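Local atomic coordinates of hypothetical protein (Bacteroides ovatus, PDB entry 4EPS), a protein that probably forms part of the tip of fimbriae, the filamentous cell-surface appendages that mediate cell adhesion and biofilm formation. Residues 264-267 with 271-274; 169-174 with 277-282; 356-359 with 363-366; 390-395 with 470-475; 47-52 with 107-112. All blocks are in the same frame, centred on the assembly; numbering follows the deposited sequence. Where two conformers were deposited one is given.

Contact 1 (264-267 with 271-274). With SO4 (sulfate ion), chain F.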
# COMPACT_ATOMS: atom_id res chain seq x y z
N VAL A 264 10.32 -3.22 0.27
CA VAL A 264 9.05 -3.28 -0.46
C VAL A 264 7.89 -3.18 0.53
O VAL A 264 8.05 -3.40 1.73
CB VAL A 264 8.88 -4.56 -1.35
CG1 VAL A 264 10.00 -4.71 -2.39
CG2 VAL A 264 8.74 -5.83 -0.50
N THR A 265 6.71 -2.89 0.01
CA THR A 265 5.50 -2.91 0.85
C THR A 265 4.60 -4.01 0.32
O THR A 265 4.60 -4.31 -0.87
CB THR A 265 4.76 -1.57 0.93
OG1 THR A 265 4.34 -1.17 -0.37
CG2 THR A 265 5.57 -0.49 1.64
N HIS A 266 3.83 -4.63 1.22
CA HIS A 266 2.98 -5.72 0.79
C HIS A 266 1.75 -5.83 1.66
O HIS A 266 1.85 -5.93 2.88
CB HIS A 266 3.76 -7.07 0.81
CG HIS A 266 2.91 -8.25 0.43
ND1 HIS A 266 2.55 -8.48 -0.90
CD2 HIS A 266 2.32 -9.19 1.21
CE1 HIS A 266 1.76 -9.55 -0.89
NE2 HIS A 266 1.58 -10.02 0.36
N HIS A 267 0.58 -5.88 1.02
CA HIS A 267 -0.70 -6.13 1.73
C HIS A 267 -0.73 -7.61 2.14
O HIS A 267 -0.95 -8.48 1.29
CB HIS A 267 -1.91 -5.77 0.86
CG HIS A 267 -3.25 -6.09 1.52
ND1 HIS A 267 -4.40 -6.20 0.77
CD2 HIS A 267 -3.56 -6.25 2.83
CE1 HIS A 267 -5.38 -6.47 1.64
NE2 HIS A 267 -4.92 -6.52 2.89
N GLY A 271 -3.81 -16.70 2.55
CA GLY A 271 -3.72 -17.24 1.21
C GLY A 271 -2.45 -16.83 0.49
O GLY A 271 -2.14 -17.37 -0.58
N ASP A 272 -1.68 -15.87 1.05
CA ASP A 272 -0.42 -15.48 0.41
C ASP A 272 0.59 -16.66 0.43
O ASP A 272 0.57 -17.46 1.38
CB ASP A 272 0.21 -14.26 1.08
CG ASP A 272 -0.47 -12.92 0.80
OD1 ASP A 272 -1.42 -12.88 -0.04
OD2 ASP A 272 -0.06 -11.92 1.42
N TYR A 273 1.44 -16.75 -0.59
CA TYR A 273 2.46 -17.82 -0.70
C TYR A 273 3.70 -17.43 0.11
O TYR A 273 4.20 -16.31 -0.03
CB TYR A 273 2.82 -18.10 -2.19
CG TYR A 273 1.62 -18.55 -3.00
CD1 TYR A 273 1.23 -19.89 -3.01
CD2 TYR A 273 0.90 -17.64 -3.77
CE1 TYR A 273 0.12 -20.31 -3.75
CE2 TYR A 273 -0.23 -18.04 -4.49
CZ TYR A 273 -0.60 -19.38 -4.49
OH TYR A 273 -1.70 -19.77 -5.21
N TYR A 274 4.19 -18.35 0.93
CA TYR A 274 5.32 -18.13 1.83
C TYR A 274 6.52 -18.97 1.40
O TYR A 274 6.39 -20.17 1.12
CB TYR A 274 4.91 -18.48 3.29
CG TYR A 274 5.87 -17.87 4.30
CD1 TYR A 274 5.76 -16.53 4.66
CD2 TYR A 274 6.89 -18.62 4.87
CE1 TYR A 274 6.63 -15.96 5.60
CE2 TYR A 274 7.77 -18.07 5.80
CZ TYR A 274 7.63 -16.74 6.16
OH TYR A 274 8.50 -16.17 7.05
S SO4 F . -7.64 -6.14 5.26
O1 SO4 F . -7.49 -7.07 4.15
O2 SO4 F . -8.72 -5.23 4.92
O3 SO4 F . -7.99 -6.90 6.45
O4 SO4 F . -6.47 -5.36 5.48
O HOH W 1 -1.91 -10.21 -0.70
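His266 and Asp272 are joined by a His-carboxylate hydrogen bond, which spans the short connection from strand 261-267, a partner of strand 148-174, to strand 273-275 in a six-stranded antiparallel sheet. This single bond is the tight part. His266 NE2 donates a hydrogen bond to Asp272 OD2 over 2.7 Å, at an N-H...O angle of 166°. His266 CG lies anti to the backbone N (chi1 178°), which carries the ring out toward Asp272. The oxygen lies at the edge of the imidazole and near its plane, yet the carboxylate is turned 60° against the ring, so NE2 reaches OD2 from above the carboxylate plane. OD2 accepts a second bond from the backbone N of Gln269, and His266 ND1 is bonded to Glu177 of the second subunit. Held between two carboxylates, the imidazole may well carry a positive charge. A leucine in its place would probably cost Asp272 OD2 its imidazole donor, with Gln269 N still bonded to it, and leave Glu177 of the second subunit without the N-H of His266 ND1.

The other side is looser and runs through water. His267 O stands 3.6 Å from Asp272 OD2, and a water links that carbonyl to Asp272 OD1, 2.8 Å from each. The His267 ring turns to the subunit interface: its ND1 pairs with ND1 of His267 of the second subunit. A sulfate, probably from the crystallisation liquor, takes up the remaining nitrogen; its O1 lies in the ring plane, 2.9 Å from His267 NE2.

Contact 2 (169-174 with 277-282). With GOL (glycerol), chain O; SO4 (sulfate ion), chain B.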
# COMPACT_ATOMS: atom_id res chain seq x y z
N THR A 169 15.49 -8.38 1.22
CA THR A 169 14.31 -7.54 1.01
C THR A 169 13.55 -7.32 2.30
O THR A 169 13.04 -8.27 2.89
CB THR A 169 13.37 -8.17 -0.03
OG1 THR A 169 14.10 -8.40 -1.23
CG2 THR A 169 12.13 -7.26 -0.35
N ARG A 170 13.47 -6.07 2.74
CA ARG A 170 12.63 -5.77 3.87
C ARG A 170 11.17 -5.70 3.37
O ARG A 170 10.91 -5.06 2.35
CB ARG A 170 13.04 -4.46 4.55
CG ARG A 170 12.00 -4.00 5.57
CD ARG A 170 12.28 -2.63 6.09
NE ARG A 170 11.38 -2.33 7.21
CZ ARG A 170 11.34 -1.15 7.81
NH1 ARG A 170 12.11 -0.15 7.40
NH2 ARG A 170 10.50 -0.95 8.82
N TYR A 171 10.26 -6.37 4.06
CA TYR A 171 8.83 -6.28 3.77
C TYR A 171 8.18 -5.40 4.81
O TYR A 171 8.30 -5.66 6.00
CB TYR A 171 8.14 -7.66 3.77
CG TYR A 171 8.39 -8.46 2.52
CD1 TYR A 171 9.59 -9.13 2.33
CD2 TYR A 171 7.42 -8.54 1.52
CE1 TYR A 171 9.84 -9.85 1.16
CE2 TYR A 171 7.66 -9.27 0.35
CZ TYR A 171 8.87 -9.93 0.19
OH TYR A 171 9.15 -10.63 -0.95
N ILE A 172 7.53 -4.34 4.37
CA ILE A 172 6.68 -3.53 5.26
C ILE A 172 5.27 -4.09 5.01
O ILE A 172 4.66 -3.79 3.99
CB ILE A 172 6.82 -2.01 4.98
CG1 ILE A 172 8.28 -1.52 5.27
CG2 ILE A 172 5.78 -1.20 5.79
CD1 ILE A 172 8.69 -0.26 4.48
N PHE A 173 4.80 -4.95 5.90
CA PHE A 173 3.48 -5.56 5.74
C PHE A 173 2.41 -4.57 6.16
O PHE A 173 2.54 -3.92 7.21
CB PHE A 173 3.36 -6.84 6.56
CG PHE A 173 4.23 -7.95 6.02
CD1 PHE A 173 4.12 -8.36 4.70
CD2 PHE A 173 5.15 -8.60 6.85
CE1 PHE A 173 4.91 -9.40 4.21
CE2 PHE A 173 5.91 -9.67 6.37
CZ PHE A 173 5.78 -10.07 5.06
N THR A 174 1.38 -4.43 5.31
CA THR A 174 0.30 -3.48 5.54
C THR A 174 -1.07 -4.14 5.46
O THR A 174 -1.18 -5.28 5.04
CB THR A 174 0.34 -2.34 4.49
OG1 THR A 174 -0.06 -2.87 3.22
CG2 THR A 174 1.70 -1.61 4.42
N ASP A 277 13.00 -18.23 2.09
CA ASP A 277 13.81 -17.07 2.51
C ASP A 277 12.97 -16.08 3.35
O ASP A 277 13.49 -15.06 3.81
CB ASP A 277 14.41 -16.38 1.26
CG ASP A 277 13.38 -15.74 0.32
OD1 ASP A 277 12.17 -16.10 0.42
OD2 ASP A 277 13.79 -14.96 -0.56
N GLY A 278 11.69 -16.39 3.54
CA GLY A 278 10.79 -15.53 4.28
C GLY A 278 10.03 -14.57 3.39
O GLY A 278 9.23 -13.77 3.88
N SER A 279 10.25 -14.63 2.07
CA SER A 279 9.54 -13.74 1.15
C SER A 279 8.08 -14.19 1.02
O SER A 279 7.76 -15.35 1.33
CB SER A 279 10.23 -13.67 -0.22
OG SER A 279 10.21 -14.91 -0.89
N VAL A 280 7.21 -13.27 0.61
CA VAL A 280 5.77 -13.50 0.50
C VAL A 280 5.30 -13.06 -0.86
O VAL A 280 5.66 -11.96 -1.31
CB VAL A 280 5.04 -12.72 1.65
CG1 VAL A 280 3.53 -12.94 1.60
CG2 VAL A 280 5.60 -13.08 3.04
N VAL A 281 4.45 -13.85 -1.49
CA VAL A 281 3.89 -13.53 -2.80
C VAL A 281 2.38 -13.44 -2.65
O VAL A 281 1.77 -14.28 -1.99
CB VAL A 281 4.31 -14.58 -3.88
CG1 VAL A 281 3.52 -14.38 -5.18
CG2 VAL A 281 5.81 -14.49 -4.18
N SER A 282 1.77 -12.46 -3.31
CA SER A 282 0.30 -12.30 -3.29
C SER A 282 -0.44 -13.60 -3.60
O SER A 282 -0.12 -14.27 -4.61
CB SER A 282 -0.12 -11.24 -4.31
OG SER A 282 -1.54 -11.21 -4.44
C1 GOL O . 16.57 -11.94 -3.01
O1 GOL O . 16.18 -10.93 -3.93
C2 GOL O . 15.79 -11.83 -1.73
O2 GOL O . 15.77 -10.46 -1.33
C3 GOL O . 16.41 -12.66 -0.63
O3 GOL O . 16.22 -14.05 -0.88
S SO4 B . -3.00 -8.46 -6.56
O1 SO4 B . -4.03 -8.73 -5.56
O2 SO4 B . -1.83 -9.25 -6.21
O3 SO4 B . -3.51 -8.89 -7.85
O4 SO4 B . -2.61 -7.10 -6.59
O HOH W 2 7.21 -10.73 -3.13
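The Tyr171 and Phe173 rings lie against Ser279 and Val280. One face of the Phe173 ring carries Tyr171 CB, 3.6 Å above the plane and toward the rim, while Val280 CG2 comes in obliquely to within 3.6 Å of Phe173 CZ. Around the Tyr171 ring, Ser279 CA and Val280 O also approach obliquely, and a water sits at the edge in the ring plane. That water lies 2.9 Å from Tyr171 OH and donates to Val280 O, linking phenol to backbone. The hydroxyl itself rests on Ser279 CB, with OH to CB at 3.3 Å.

In the fold, this is where the end of the long strand 148-174 packs on strand 280-281, an outermost strand of the six-stranded antiparallel sheet. An Asx turn leads into that strand: Ser279 N donates to Asp277 OD1 from above the carboxylate plane. Ser279 OG stands between the backbone N and the carbonyl carbon (chi1 65°), which turns it back to donate to the syn lone pair of the same Asp277 OD1, 2.6 Å away. A glycerol, probably from the crystallisation liquor, spans from Thr169 OG1 to Asp277 OD2, its O3 donating to the carboxylate.

Contact 3 (356-359 with 363-366)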
# COMPACT_ATOMS: atom_id res chain seq x y z
N ASP A 356 0.32 -33.65 33.67
CA ASP A 356 0.61 -34.11 35.03
C ASP A 356 2.10 -33.99 35.33
O ASP A 356 2.45 -33.52 36.42
CB ASP A 356 0.09 -35.53 35.27
CG ASP A 356 -1.41 -35.64 35.49
OD1 ASP A 356 -2.08 -34.58 35.64
OD2 ASP A 356 -1.93 -36.77 35.47
N TRP A 357 2.98 -34.33 34.35
CA TRP A 357 4.43 -34.15 34.54
C TRP A 357 4.76 -32.68 34.74
O TRP A 357 5.50 -32.33 35.66
CB TRP A 357 5.25 -34.70 33.35
CG TRP A 357 6.66 -34.17 33.33
CD1 TRP A 357 7.68 -34.54 34.17
CD2 TRP A 357 7.18 -33.11 32.51
NE1 TRP A 357 8.82 -33.80 33.88
CE2 TRP A 357 8.53 -32.92 32.87
CE3 TRP A 357 6.63 -32.31 31.48
CZ2 TRP A 357 9.34 -31.95 32.25
CZ3 TRP A 357 7.42 -31.34 30.90
CH2 TRP A 357 8.76 -31.16 31.28
N PHE A 358 4.22 -31.83 33.85
CA PHE A 358 4.50 -30.39 33.81
C PHE A 358 4.18 -29.70 35.16
O PHE A 358 4.98 -28.89 35.62
CB PHE A 358 3.70 -29.74 32.65
CG PHE A 358 3.77 -28.24 32.57
CD1 PHE A 358 4.90 -27.61 32.07
CD2 PHE A 358 2.71 -27.45 33.01
CE1 PHE A 358 4.98 -26.22 32.01
CE2 PHE A 358 2.79 -26.06 32.94
CZ PHE A 358 3.92 -25.45 32.44
N MSE A 359 3.04 -30.04 35.78
CA MSE A 359 2.57 -29.45 37.04
C MSE A 359 3.50 -29.78 38.24
O MSE A 359 3.43 -29.09 39.26
CB MSE A 359 1.13 -29.86 37.35
CG MSE A 359 0.12 -29.33 36.32
SE MSE A 359 0.19 -27.38 36.12
CE MSE A 359 -0.89 -26.91 37.65
N PHE A 363 8.71 -25.09 35.88
CA PHE A 363 8.39 -24.33 34.66
C PHE A 363 6.95 -23.80 34.60
O PHE A 363 6.58 -23.17 33.60
CB PHE A 363 8.60 -25.20 33.40
CG PHE A 363 9.88 -26.00 33.27
CD1 PHE A 363 11.12 -25.36 33.26
CD2 PHE A 363 9.84 -27.37 33.06
CE1 PHE A 363 12.30 -26.10 33.12
CE2 PHE A 363 11.02 -28.11 32.93
CZ PHE A 363 12.24 -27.47 32.95
N THR A 364 6.13 -24.04 35.65
CA THR A 364 4.70 -23.69 35.65
C THR A 364 4.39 -22.19 35.60
O THR A 364 3.25 -21.84 35.29
CB THR A 364 3.98 -24.34 36.84
OG1 THR A 364 4.56 -23.86 38.06
CG2 THR A 364 4.01 -25.85 36.78
N SER A 365 5.36 -21.32 35.90
CA SER A 365 5.14 -19.87 35.89
C SER A 365 5.59 -19.24 34.57
O SER A 365 5.14 -18.13 34.24
CB SER A 365 5.89 -19.22 37.05
OG SER A 365 7.29 -19.45 36.95
N SER A 366 6.47 -19.92 33.83
CA SER A 366 7.06 -19.40 32.59
C SER A 366 6.45 -20.01 31.32
O SER A 366 6.77 -19.54 30.21
CB SER A 366 8.57 -19.60 32.60
OG SER A 366 8.92 -20.91 33.02
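Phe363 O receives two bonds from Ser366, from the backbone N at 3.3 Å and more weakly from OG, while the Phe358 ring packs beside it with Phe358 CZ 3.7 Å from Phe363 O. The two bonds close a tight bend in the 363-366 loop and give partners to a carbonyl that also comes obliquely against the Phe358 ring. Between the segments the contacts are van der Waals packing, partly of carbon on carbonyl oxygen. Thr364 CG2 rides over one face of the Phe358 ring, toward its rim, and presses against the backbone, 3.4 Å from Phe358 O. With OG1 at a chi1 of 60°, the Thr364 methyl lies anti to the carbonyl carbon, which puts carbon rather than hydroxyl against the helix. Met359, present as selenomethionine, brings its selenium to the same methyl. Phe363 CB lies 4.0 Å from Phe358 CE1, and Trp357 CH2 meets the edge of the Phe363 ring near its plane, 4.1 Å from CE2.

The contact is a local fold-back just after helix 354-359. Helix 389-403 packs against the aromatic side chains: Trp357 meets Tyr399 and Phe403 edge-to-face, Leu398 touches both Trp357 and Phe363, and Val395 packs on Phe358.

Contact 4 (390-395 with 470-475). With SO4 (sulfate ion), chain G.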
# COMPACT_ATOMS: atom_id res chain seq x y z
N TYR A 390 2.97 -22.81 19.60
CA TYR A 390 4.40 -22.56 19.82
C TYR A 390 4.76 -22.92 21.28
O TYR A 390 5.71 -23.69 21.52
CB TYR A 390 4.84 -21.13 19.46
CG TYR A 390 6.34 -21.03 19.67
CD1 TYR A 390 7.22 -21.60 18.76
CD2 TYR A 390 6.86 -20.54 20.87
CE1 TYR A 390 8.60 -21.59 18.99
CE2 TYR A 390 8.23 -20.55 21.12
CZ TYR A 390 9.10 -21.08 20.18
OH TYR A 390 10.45 -21.12 20.43
N ASN A 391 3.98 -22.41 22.24
CA ASN A 391 4.12 -22.76 23.65
C ASN A 391 4.19 -24.27 23.81
O ASN A 391 5.07 -24.79 24.51
CB ASN A 391 2.90 -22.22 24.45
CG ASN A 391 2.85 -22.74 25.86
OD1 ASN A 391 3.45 -22.18 26.76
ND2 ASN A 391 2.15 -23.86 26.07
N ASN A 392 3.22 -24.99 23.20
CA ASN A 392 3.13 -26.45 23.33
C ASN A 392 4.40 -27.15 22.83
O ASN A 392 4.81 -28.14 23.44
CB ASN A 392 1.88 -27.00 22.61
CG ASN A 392 0.59 -26.46 23.22
OD1 ASN A 392 0.60 -25.84 24.30
ND2 ASN A 392 -0.52 -26.57 22.48
N SER A 393 5.00 -26.64 21.73
CA SER A 393 6.25 -27.20 21.18
C SER A 393 7.38 -27.05 22.20
O SER A 393 8.14 -28.00 22.42
CB SER A 393 6.62 -26.50 19.88
OG SER A 393 7.66 -27.22 19.23
N GLU A 394 7.49 -25.87 22.85
CA GLU A 394 8.54 -25.63 23.84
C GLU A 394 8.32 -26.51 25.08
O GLU A 394 9.31 -27.00 25.63
CB GLU A 394 8.65 -24.15 24.22
CG GLU A 394 9.42 -23.37 23.15
CD GLU A 394 10.16 -22.14 23.65
OE1 GLU A 394 9.99 -21.77 24.83
OE2 GLU A 394 10.88 -21.52 22.83
N VAL A 395 7.06 -26.74 25.50
CA VAL A 395 6.79 -27.61 26.66
C VAL A 395 7.15 -29.06 26.30
O VAL A 395 7.77 -29.75 27.11
CB VAL A 395 5.34 -27.49 27.21
CG1 VAL A 395 5.12 -28.47 28.37
CG2 VAL A 395 5.06 -26.06 27.65
N TRP A 470 -4.26 -33.85 13.78
CA TRP A 470 -3.63 -33.79 15.10
C TRP A 470 -3.47 -32.37 15.59
O TRP A 470 -3.09 -31.50 14.81
CB TRP A 470 -2.19 -34.33 15.03
CG TRP A 470 -2.04 -35.81 14.88
CD1 TRP A 470 -1.47 -36.47 13.83
CD2 TRP A 470 -2.35 -36.81 15.87
NE1 TRP A 470 -1.40 -37.81 14.09
CE2 TRP A 470 -1.95 -38.06 15.33
CE3 TRP A 470 -2.96 -36.77 17.14
CZ2 TRP A 470 -2.13 -39.27 16.02
CZ3 TRP A 470 -3.13 -37.97 17.84
CH2 TRP A 470 -2.71 -39.20 17.28
N SER A 471 -3.65 -32.15 16.90
CA SER A 471 -3.24 -30.88 17.49
C SER A 471 -2.17 -31.20 18.54
O SER A 471 -1.97 -32.37 18.89
CB SER A 471 -4.41 -30.12 18.11
OG SER A 471 -4.70 -30.65 19.40
N SER A 472 -1.51 -30.16 19.05
CA SER A 472 -0.53 -30.32 20.12
C SER A 472 -1.20 -30.13 21.50
O SER A 472 -0.51 -30.10 22.52
CB SER A 472 0.62 -29.33 19.95
OG SER A 472 0.10 -28.01 19.85
N THR A 473 -2.55 -30.00 21.52
CA THR A 473 -3.33 -29.81 22.75
C THR A 473 -3.68 -31.19 23.34
O THR A 473 -4.32 -32.01 22.68
CB THR A 473 -4.58 -28.95 22.44
OG1 THR A 473 -4.13 -27.75 21.78
CG2 THR A 473 -5.38 -28.60 23.72
N GLU A 474 -3.25 -31.44 24.59
CA GLU A 474 -3.44 -32.73 25.22
C GLU A 474 -4.80 -32.85 25.90
O GLU A 474 -5.25 -31.89 26.54
CB GLU A 474 -2.31 -32.97 26.24
CG GLU A 474 -2.27 -34.40 26.77
CD GLU A 474 -1.21 -34.64 27.82
OE1 GLU A 474 -1.20 -33.90 28.83
OE2 GLU A 474 -0.44 -35.62 27.67
N ARG A 475 -5.44 -34.04 25.78
CA ARG A 475 -6.70 -34.32 26.48
C ARG A 475 -6.39 -35.00 27.81
O ARG A 475 -6.91 -34.58 28.84
CB ARG A 475 -7.66 -35.19 25.63
CG ARG A 475 -8.86 -35.80 26.40
CD ARG A 475 -9.74 -34.75 27.10
NE ARG A 475 -10.87 -35.38 27.80
CZ ARG A 475 -10.81 -35.85 29.04
NH1 ARG A 475 -9.68 -35.77 29.74
NH2 ARG A 475 -11.88 -36.43 29.59
S SO4 G . -14.65 -35.88 27.24
O1 SO4 G . -15.42 -36.74 26.33
O2 SO4 G . -15.32 -34.58 27.35
O3 SO4 G . -14.50 -36.48 28.55
O4 SO4 G . -13.30 -35.67 26.72
O HOH W 3 -3.24 -25.79 23.40
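Helix 389-403 runs past a corner at Ser472, where strand 469-474 changes direction, and the CA atoms of Asn392 and Ser472 come within 6.2 Å. Asn392 ND2 donates to Ser472 OG over 3.1 Å at 164°, with the oxygen in the plane of the amide. A water accepts a second bond from Asn392 ND2, at 3.0 Å, and lies 2.7 Å from Thr473 OG1, which is also hydrogen-bonded to Ser434 N. On the other end of the amide, Asn391 ND2 donates to Asn392 OD1, so the group is gripped at both ends and its flip is fixed. Asn392 CG sits anti to the carbonyl carbon (chi1 -62°), which swings the amide to the corner. The corner has its own support in an ST turn, where Ser471 OG accepts from Thr473 N. A leucine at Asn392 would probably leave Ser472 OG and the bridging water without their donor, and the helix without its polar tie to the corner.

Because Ser472 OG is also bonded to the carbonyl of Val431, its proton must go there, leaving the oxygen to accept from Asn392. Those bonds pair both ends of the Asn392 amide and probably set the rotation of the Ser472 hydroxyl.

Contact 5 (47-52 with 107-112)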
# COMPACT_ATOMS: atom_id res chain seq x y z
N GLY A 47 50.75 -8.38 22.69
CA GLY A 47 52.13 -8.57 23.10
C GLY A 47 52.83 -7.23 23.01
O GLY A 47 52.63 -6.48 22.05
N LEU A 48 53.68 -6.93 23.98
CA LEU A 48 54.42 -5.67 24.00
C LEU A 48 55.94 -5.89 23.89
O LEU A 48 56.48 -6.79 24.53
CB LEU A 48 54.08 -4.94 25.31
CG LEU A 48 54.75 -3.58 25.56
CD1 LEU A 48 54.28 -2.53 24.57
CD2 LEU A 48 54.46 -3.08 26.95
N PHE A 49 56.62 -5.00 23.14
CA PHE A 49 58.08 -4.96 22.99
C PHE A 49 58.62 -3.56 23.26
O PHE A 49 58.00 -2.57 22.85
CB PHE A 49 58.51 -5.36 21.57
CG PHE A 49 58.24 -6.79 21.18
CD1 PHE A 49 57.02 -7.15 20.60
CD2 PHE A 49 59.23 -7.77 21.31
CE1 PHE A 49 56.78 -8.48 20.21
CE2 PHE A 49 58.99 -9.09 20.91
CZ PHE A 49 57.77 -9.44 20.37
N ALA A 50 59.80 -3.47 23.89
CA ALA A 50 60.51 -2.22 24.11
C ALA A 50 61.89 -2.37 23.49
O ALA A 50 62.61 -3.32 23.81
CB ALA A 50 60.62 -1.90 25.60
N VAL A 51 62.23 -1.46 22.56
CA VAL A 51 63.52 -1.50 21.87
C VAL A 51 64.34 -0.30 22.34
O VAL A 51 63.89 0.85 22.21
CB VAL A 51 63.34 -1.56 20.34
CG1 VAL A 51 64.67 -1.50 19.60
CG2 VAL A 51 62.56 -2.82 19.94
N LYS A 52 65.53 -0.57 22.89
CA LYS A 52 66.46 0.46 23.36
C LYS A 52 67.81 0.22 22.67
O LYS A 52 68.32 -0.90 22.70
CB LYS A 52 66.58 0.39 24.89
CG LYS A 52 67.30 1.56 25.54
CD LYS A 52 68.01 1.13 26.81
CE LYS A 52 68.04 2.14 27.94
NZ LYS A 52 68.27 3.54 27.50
N ASP A 107 62.70 -1.07 8.44
CA ASP A 107 61.86 0.02 8.91
C ASP A 107 60.47 -0.48 9.38
O ASP A 107 59.65 0.32 9.86
CB ASP A 107 61.72 1.11 7.82
CG ASP A 107 63.05 1.66 7.33
OD1 ASP A 107 63.79 2.26 8.15
OD2 ASP A 107 63.36 1.49 6.13
N ASP A 108 60.22 -1.81 9.30
CA ASP A 108 58.96 -2.41 9.76
C ASP A 108 59.28 -3.51 10.78
O ASP A 108 59.64 -4.63 10.41
CB ASP A 108 58.15 -2.96 8.56
CG ASP A 108 56.86 -3.69 8.90
OD1 ASP A 108 56.42 -3.63 10.08
OD2 ASP A 108 56.30 -4.35 8.01
N PHE A 109 59.14 -3.18 12.09
CA PHE A 109 59.47 -4.11 13.17
C PHE A 109 58.73 -5.46 13.09
O PHE A 109 59.28 -6.47 13.51
CB PHE A 109 59.20 -3.46 14.53
CG PHE A 109 59.60 -4.26 15.76
CD1 PHE A 109 60.94 -4.33 16.15
CD2 PHE A 109 58.65 -4.87 16.56
CE1 PHE A 109 61.31 -5.03 17.30
CE2 PHE A 109 59.02 -5.54 17.73
CZ PHE A 109 60.35 -5.62 18.10
N PHE A 110 57.46 -5.47 12.61
CA PHE A 110 56.72 -6.73 12.56
C PHE A 110 56.63 -7.33 11.13
O PHE A 110 55.78 -8.20 10.89
CB PHE A 110 55.31 -6.52 13.13
CG PHE A 110 55.27 -6.22 14.62
CD1 PHE A 110 55.53 -7.21 15.56
CD2 PHE A 110 54.89 -4.96 15.08
CE1 PHE A 110 55.44 -6.95 16.93
CE2 PHE A 110 54.81 -4.69 16.45
CZ PHE A 110 55.07 -5.69 17.37
N ALA A 111 57.51 -6.90 10.20
CA ALA A 111 57.53 -7.44 8.83
C ALA A 111 57.57 -9.00 8.80
O ALA A 111 56.73 -9.56 8.08
CB ALA A 111 58.71 -6.86 8.04
N PRO A 112 58.42 -9.72 9.59
CA PRO A 112 58.41 -11.21 9.52
C PRO A 112 57.13 -11.84 10.08
O PRO A 112 56.70 -12.87 9.58
CB PRO A 112 59.62 -11.62 10.35
CG PRO A 112 60.49 -10.37 10.43
CD PRO A 112 59.50 -9.26 10.50
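Phe49, Phe109 and Phe110 form an aromatic cluster between strand 45-52 and the turn leading into helix 111-115. Among the rings, the clearest pair is T-shaped: the edge of Phe109 points at the face of Phe49, with ring centroids 5.4 Å apart and planes at 70°. Phe109 CE2 does the touching, 3.8 Å from Phe49 CG. Phe110 meets the same Phe49 ring more obliquely, Phe110 CE1 lying 3.9 Å from Phe49 CE1. The two neighbours also support each other, since Phe109 CD2 sits over the centre of one face of Phe110, 3.7 Å above it. With its CG anti to the backbone N (chi1 -175°), Phe109 extends from the turn to reach the strand.

The aliphatic part is small. Val51 slides past Phe109 from the opposite direction, and its CG2 comes within 3.7 Å of Phe109 CE1.

The polar bonds lie within the turn and shape it. A type I turn runs from Asp108 to Ala111, closed by Ala111 N to Asp108 O at 3.1 Å. An Asx turn overlaps it, with Phe110 N donating to Asp108 OD1. The other carboxylate oxygen, OD2, forms a salt bridge with Arg158 of strand 148-174.

All this belongs to the fimbrillin-like region. Strand 45-52 pairs antiparallel with strands 55-67 and 87-92, and Tyr89 of the latter stacks on Phe109 while Tyr91 meets Phe110.

In the fold
Along the chain contact 5 comes first, then contact 2 with contact 1 nested inside the loop it closes, then contacts 3 and 4. Contacts 1 and 2 are practically one site, centres 5 Å apart: they join the neighbouring strands 148-174 and 261-267 to strands 273-275 and 280-281 of the six-stranded sheet, with the second subunit touching this seam. Contacts 3 and 4 lie 13 Å apart by their centres and share helix 389-403, where Val395 packs on Phe358. The centre of contact 5 is about 54 to 63 Å from the centres of the other four, across the chain's centre. The chain is thus elongated, with contact 5 at the far end.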